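Local coordinates for protein polyketide synthase PksL (Bacillus subtilis, PDB 5E1V) that probably dehydrates beta-hydroxyacyl intermediates to enoyl chains, as the dehydratase domain of a split module in a trans-AT polyketide synthase of the bacillaene pathway, at residues I18-V23 / H152-K157; Q26-G31 / P62-Q67. All coordinates share one frame; numbering follows the deposited sequence.

Contact 1 (I18-V23 / H152-K157)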
loop_
_atom_site.group_PDB
_atom_site.type_symbol
_atom_site.label_atom_id
_atom_site.label_comp_id
_atom_site.label_asym_id
_atom_site.label_seq_id
_atom_site.Cartn_x
_atom_site.Cartn_y
_atom_site.Cartn_z
ATOM N N ILE A 18 -6.894 -6.574 8.265
ATOM C CA ILE A 18 -8.304 -6.405 8.152
ATOM C C ILE A 18 -8.889 -6.040 9.514
ATOM O O ILE A 18 -9.714 -5.212 9.618
ATOM C CB ILE A 18 -8.959 -7.663 7.552
ATOM C CG1 ILE A 18 -8.435 -7.936 6.121
ATOM C CG2 ILE A 18 -10.430 -7.565 7.480
ATOM C CD1 ILE A 18 -8.988 -9.164 5.479
ATOM N N TYR A 19 -8.501 -6.744 10.555
ATOM C CA TYR A 19 -9.082 -6.464 11.822
ATOM C C TYR A 19 -8.817 -5.061 12.271
ATOM O O TYR A 19 -9.722 -4.423 12.878
ATOM C CB TYR A 19 -8.566 -7.479 12.819
ATOM C CG TYR A 19 -9.201 -7.387 14.156
ATOM C CD1 TYR A 19 -10.265 -8.183 14.484
ATOM C CD2 TYR A 19 -8.673 -6.548 15.148
ATOM C CE1 TYR A 19 -10.863 -8.112 15.751
ATOM C CE2 TYR A 19 -9.252 -6.478 16.434
ATOM C CZ TYR A 19 -10.349 -7.255 16.737
ATOM O OH TYR A 19 -10.942 -7.219 18.057
ATOM N N HIS A 20 -7.647 -4.527 11.946
ATOM C CA HIS A 20 -7.172 -3.229 12.471
ATOM C C HIS A 20 -7.284 -2.081 11.443
ATOM O O HIS A 20 -6.669 -1.013 11.599
ATOM C CB HIS A 20 -5.731 -3.356 12.979
ATOM C CG HIS A 20 -5.621 -4.167 14.235
ATOM N ND1 HIS A 20 -6.195 -3.750 15.425
ATOM C CD2 HIS A 20 -5.184 -5.435 14.464
ATOM C CE1 HIS A 20 -6.009 -4.672 16.362
ATOM N NE2 HIS A 20 -5.384 -5.694 15.816
ATOM N N HIS A 21 -8.128 -2.286 10.447
ATOM C CA HIS A 21 -8.302 -1.267 9.444
ATOM C C HIS A 21 -9.745 -1.158 9.103
ATOM O O HIS A 21 -10.293 -2.015 8.427
ATOM C CB HIS A 21 -7.471 -1.609 8.184
ATOM C CG HIS A 21 -7.485 -0.532 7.149
ATOM N ND1 HIS A 21 -8.228 -0.627 6.006
ATOM C CD2 HIS A 21 -6.840 0.663 7.079
ATOM C CE1 HIS A 21 -8.006 0.438 5.242
ATOM N NE2 HIS A 21 -7.182 1.245 5.882
ATOM N N VAL A 22 -10.374 -0.076 9.599
ATOM C CA VAL A 22 -11.843 0.075 9.553
ATOM C C VAL A 22 -12.157 1.332 8.798
ATOM O O VAL A 22 -11.674 2.399 9.149
ATOM C CB VAL A 22 -12.465 0.175 10.972
ATOM C CG1 VAL A 22 -13.989 0.305 10.897
ATOM C CG2 VAL A 22 -12.129 -1.046 11.817
ATOM N N VAL A 23 -13.031 1.215 7.821
ATOM C CA VAL A 23 -13.410 2.314 6.927
ATOM C C VAL A 23 -14.949 2.482 6.860
ATOM O O VAL A 23 -15.678 1.602 6.376
ATOM C CB VAL A 23 -12.922 2.032 5.483
ATOM C CG1 VAL A 23 -13.392 3.086 4.475
ATOM C CG2 VAL A 23 -11.394 1.842 5.428
ATOM N N HIS A 152 -7.273 3.196 11.790
ATOM C CA HIS A 152 -6.186 2.264 11.936
ATOM C C HIS A 152 -5.965 2.041 13.449
ATOM O O HIS A 152 -6.054 2.982 14.244
ATOM C CB HIS A 152 -4.883 2.787 11.357
ATOM C CG HIS A 152 -4.956 3.281 9.958
ATOM N ND1 HIS A 152 -5.563 4.461 9.615
ATOM C CD2 HIS A 152 -4.414 2.785 8.822
ATOM C CE1 HIS A 152 -5.393 4.673 8.315
ATOM N NE2 HIS A 152 -4.713 3.658 7.811
ATOM N N SER A 153 -5.702 0.820 13.837
ATOM C CA SER A 153 -5.396 0.530 15.223
ATOM C C SER A 153 -4.272 -0.441 15.197
ATOM O O SER A 153 -4.054 -1.135 14.186
ATOM C CB SER A 153 -6.636 -0.077 15.898
ATOM O OG SER A 153 -7.039 -1.240 15.190
ATOM N N GLU A 154 -3.515 -0.427 16.284
ATOM C CA GLU A 154 -2.532 -1.408 16.613
ATOM C C GLU A 154 -1.541 -1.791 15.453
ATOM O O GLU A 154 -0.765 -0.961 14.995
ATOM C CB GLU A 154 -3.280 -2.597 17.234
ATOM C CG GLU A 154 -2.860 -3.010 18.628
ATOM C CD GLU A 154 -2.286 -4.401 18.647
ATOM O OE1 GLU A 154 -2.983 -5.322 19.121
ATOM O OE2 GLU A 154 -1.157 -4.575 18.123
ATOM N N TYR A 155 -1.528 -3.050 15.070
ATOM C CA TYR A 155 -0.706 -3.586 13.957
ATOM C C TYR A 155 -0.641 -2.696 12.709
ATOM O O TYR A 155 0.444 -2.589 12.060
ATOM C CB TYR A 155 -1.289 -4.921 13.544
ATOM C CG TYR A 155 -0.373 -5.943 12.983
ATOM C CD1 TYR A 155 0.146 -6.934 13.806
ATOM C CD2 TYR A 155 -0.031 -5.966 11.610
ATOM C CE1 TYR A 155 0.904 -7.949 13.308
ATOM C CE2 TYR A 155 0.745 -6.982 11.103
ATOM C CZ TYR A 155 1.214 -7.939 11.922
ATOM O OH TYR A 155 2.019 -8.903 11.457
ATOM N N MET A 156 -1.747 -2.030 12.394
ATOM C CA MET A 156 -1.917 -1.188 11.166
ATOM C C MET A 156 -1.431 0.284 11.298
ATOM O O MET A 156 -1.479 1.065 10.318
ATOM C CB MET A 156 -3.391 -1.203 10.716
ATOM C CG MET A 156 -3.811 -2.424 9.903
ATOM S SD MET A 156 -3.770 -2.114 8.096
ATOM C CE MET A 156 -2.302 -1.222 7.743
ATOM N N LYS A 157 -1.035 0.703 12.517
ATOM C CA LYS A 157 -0.654 2.087 12.738
ATOM C C LYS A 157 0.832 2.121 12.691
ATOM O O LYS A 157 1.430 1.469 13.495
ATOM C CB LYS A 157 -1.092 2.620 14.143
ATOM C CG LYS A 157 -2.370 3.365 14.145
ATOM C CD LYS A 157 -2.756 3.888 15.524
ATOM C CE LYS A 157 -2.485 5.390 15.638
ATOM N NZ LYS A 157 -2.728 5.747 17.081
HETATM O O HOH W 1 -5.834 3.226 4.708
#
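Where helix 16-19 gives way to strand 21-23, Tyr-19 lays CD2 over the centre of the His-20 ring, 3.4 Å above its plane. The opposite face of the His-20 imidazole receives Glu-154 CB, off centre toward CE1, in a CH-pi contact 3.8 Å from the ring centroid. In the ring plane, His-20 ND1 bonds Ser-153 OG at 2.7 Å; either atom could donate. Ser-153 holds OG in the crowded position between its backbone N and carbonyl carbon (chi1 57°), which brings the hydroxyl to this edge. The backbone adds a second tie: Ser-153 N donates to a lone pair of His-20 O at 3.1 Å, while His-152 CA gives the same oxygen a CH...O contact. His-21 pairs with His-152 across a non-hydrogen-bonded antiparallel bridge. With CG anti to the backbone N (chi1 -174°), the His-21 ring runs alongside that of His-152, an edge toward the His-152 face, offset, His-21 CD2 to His-152 CD2 3.7 Å and planes at 69°. Met-156 SD packs against His-21 CB, oblique to the ring. Water 1 bonds His-21 NE2 at 2.7 Å and His-152 NE2 only weakly; the latter has a weak bond to Asp-194. His-21 stands at the histidine of the HxxxGxxxxP motif of these dehydratases, and because its ND1 meets the carbonyl of Val-28, a neutral ring would probably keep NE2 unprotonated, consistent with a general base facing water.

Contact 2 (Q26-G31 / P62-Q67)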
loop_
_atom_site.group_PDB
_atom_site.type_symbol
_atom_site.label_atom_id
_atom_site.label_comp_id
_atom_site.label_asym_id
_atom_site.label_seq_id
_atom_site.Cartn_x
_atom_site.Cartn_y
_atom_site.Cartn_z
ATOM N N GLN A 26 -16.555 -0.491 8.365
ATOM C CA GLN A 26 -16.375 -1.869 7.852
ATOM C C GLN A 26 -14.895 -2.256 7.851
ATOM O O GLN A 26 -14.052 -1.421 7.552
ATOM C CB GLN A 26 -16.887 -1.952 6.407
ATOM C CG GLN A 26 -18.220 -1.243 6.244
ATOM C CD GLN A 26 -18.954 -1.610 4.958
ATOM O OE1 GLN A 26 -19.584 -0.744 4.327
ATOM N NE2 GLN A 26 -18.899 -2.884 4.568
ATOM N N ASN A 27 -14.577 -3.504 8.195
ATOM C CA ASN A 27 -13.168 -3.955 8.168
ATOM C C ASN A 27 -12.754 -4.116 6.697
ATOM O O ASN A 27 -13.452 -4.815 5.953
ATOM C CB ASN A 27 -13.037 -5.286 8.956
ATOM C CG ASN A 27 -13.225 -5.078 10.420
ATOM O OD1 ASN A 27 -12.287 -4.730 11.157
ATOM N ND2 ASN A 27 -14.437 -5.129 10.834
ATOM N N VAL A 28 -11.636 -3.524 6.264
ATOM C CA VAL A 28 -11.241 -3.527 4.897
ATOM C C VAL A 28 -9.782 -3.881 4.770
ATOM O O VAL A 28 -8.927 -3.354 5.480
ATOM C CB VAL A 28 -11.397 -2.069 4.309
ATOM C CG1 VAL A 28 -10.734 -1.918 2.946
ATOM C CG2 VAL A 28 -12.815 -1.732 4.161
ATOM N N LEU A 29 -9.467 -4.793 3.889
ATOM C CA LEU A 29 -8.075 -4.976 3.559
ATOM C C LEU A 29 -7.526 -3.691 2.854
ATOM O O LEU A 29 -8.046 -3.313 1.790
ATOM C CB LEU A 29 -7.921 -6.192 2.655
ATOM C CG LEU A 29 -6.448 -6.449 2.347
ATOM C CD1 LEU A 29 -5.606 -6.882 3.545
ATOM C CD2 LEU A 29 -6.234 -7.347 1.162
ATOM N N PRO A 30 -6.507 -3.050 3.427
ATOM C CA PRO A 30 -6.017 -1.862 2.721
ATOM C C PRO A 30 -5.610 -2.227 1.310
ATOM O O PRO A 30 -4.982 -3.252 1.033
ATOM C CB PRO A 30 -4.826 -1.349 3.576
ATOM C CG PRO A 30 -4.943 -2.049 4.874
ATOM C CD PRO A 30 -5.687 -3.341 4.612
ATOM N N GLY A 31 -6.051 -1.405 0.380
ATOM C CA GLY A 31 -5.735 -1.649 -0.996
ATOM C C GLY A 31 -4.231 -1.684 -1.215
ATOM O O GLY A 31 -3.803 -2.296 -2.122
ATOM N N PRO A 62 -13.506 -2.528 -2.703
ATOM C CA PRO A 62 -12.840 -2.879 -1.440
ATOM C C PRO A 62 -13.099 -4.288 -1.003
ATOM O O PRO A 62 -14.195 -4.844 -1.237
ATOM C CB PRO A 62 -13.351 -1.829 -0.452
ATOM C CG PRO A 62 -13.892 -0.734 -1.301
ATOM C CD PRO A 62 -14.443 -1.405 -2.504
ATOM N N LEU A 63 -12.067 -4.890 -0.413
ATOM C CA LEU A 63 -12.144 -6.243 0.075
ATOM C C LEU A 63 -12.515 -6.119 1.551
ATOM O O LEU A 63 -11.710 -5.718 2.379
ATOM C CB LEU A 63 -10.830 -6.953 -0.110
ATOM C CG LEU A 63 -10.986 -8.469 0.118
ATOM C CD1 LEU A 63 -10.081 -9.188 -0.786
ATOM C CD2 LEU A 63 -10.879 -8.860 1.589
ATOM N N THR A 64 -13.763 -6.429 1.845
ATOM C CA THR A 64 -14.311 -6.144 3.160
ATOM C C THR A 64 -14.714 -7.456 3.789
ATOM O O THR A 64 -15.056 -8.385 3.095
ATOM C CB THR A 64 -15.569 -5.245 3.111
ATOM O OG1 THR A 64 -16.643 -5.965 2.514
ATOM C CG2 THR A 64 -15.321 -3.999 2.317
ATOM N N ALA A 65 -14.674 -7.528 5.113
ATOM C CA ALA A 65 -15.193 -8.733 5.799
ATOM C C ALA A 65 -15.918 -8.288 7.029
ATOM O O ALA A 65 -15.535 -7.311 7.681
ATOM C CB ALA A 65 -14.066 -9.675 6.168
ATOM N N GLU A 66 -17.017 -8.955 7.347
ATOM C CA GLU A 66 -17.550 -8.696 8.677
ATOM C C GLU A 66 -17.802 -9.985 9.452
ATOM O O GLU A 66 -17.952 -11.095 8.884
ATOM C CB GLU A 66 -18.818 -7.831 8.587
ATOM C CG GLU A 66 -19.948 -8.598 7.952
ATOM C CD GLU A 66 -21.300 -7.898 8.043
ATOM O OE1 GLU A 66 -21.416 -6.822 8.660
ATOM O OE2 GLU A 66 -22.241 -8.453 7.466
ATOM N N GLN A 67 -17.882 -9.806 10.757
ATOM C CA GLN A 67 -18.204 -10.859 11.680
ATOM C C GLN A 67 -17.245 -12.018 11.380
ATOM O O GLN A 67 -16.013 -11.779 11.324
ATOM C CB GLN A 67 -19.685 -11.247 11.566
ATOM C CG GLN A 67 -20.700 -10.163 11.893
ATOM C CD GLN A 67 -22.120 -10.684 11.582
ATOM O OE1 GLN A 67 -22.350 -11.349 10.559
ATOM N NE2 GLN A 67 -23.049 -10.447 12.476
HETATM O O HOH W 2 -9.686 -3.191 -0.275
#
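Leu-63 O is held from two directions: Leu-29 N donates to it at 2.9 Å, almost along the C=O axis (169° at the oxygen), and Val-28 CA adds a CH...O contact of 3.4 Å. This antiparallel pairing sets strand 26-29, which spans the four residues between the glycine and the closing Pro-30 of the HxxxGxxxxP motif, beside the weakly bonded edge strand 63-65 of a small four-stranded sheet in the double hot-dog fold of polyketide synthase dehydratases. Asn-27 O also has two partners: Ala-65 N, which donates at 3.1 Å in the carbonyl plane, and Thr-64 CA, a CH...O contact at 3.2 Å. Between these bonds Val-28 faces Thr-64 as a non-hydrogen-bonded pair. The short strand axes make an angle of 139°, well short of strictly antiparallel, and near Leu-29 a water enters the pairing. Water 2 donates to Leu-29 O at 2.6 Å and accepts from Leu-63 N, satisfying both. Leu-29 and Leu-63 share one face of the sheet and both hold CG anti to the backbone N; Leu-29 CB lies 4.1 Å from Leu-63 CB, and Leu-63 CD2 is equally near. Ile-37 and Tyr-34 of helix 34-44 pack on Leu-29 and Leu-63, and helix 16-19 also touches Leu-29. On the other face Val-28 and Thr-64 cross obliquely, methyl to methyl: Thr-64 CG2, anti to its carbonyl carbon, lies 3.8 Å from Val-28 CG2.

The centres of the two contacts lie about 10 Å apart, and both reach one four-stranded antiparallel sheet, ordered 63-65, 26-29, 21-23, 150-152; contact 1 is made at and just beyond the end of one outer strand, 150-152, and contact 2 at the other. Strands 21-23 and 26-29 follow each other in the chain and pair directly; contact 2 is nested within the long loop that contact 1 closes. They touch where His-21 ND1 probably bonds Val-28 O at 2.9 Å and where Met-156 SD packs on Pro-30 CG. Contact 1 thereby brings a segment from the later part of the chain to the motif histidine, while contact 2 flanks the strand whose carbonyl probably helps to orient that ring.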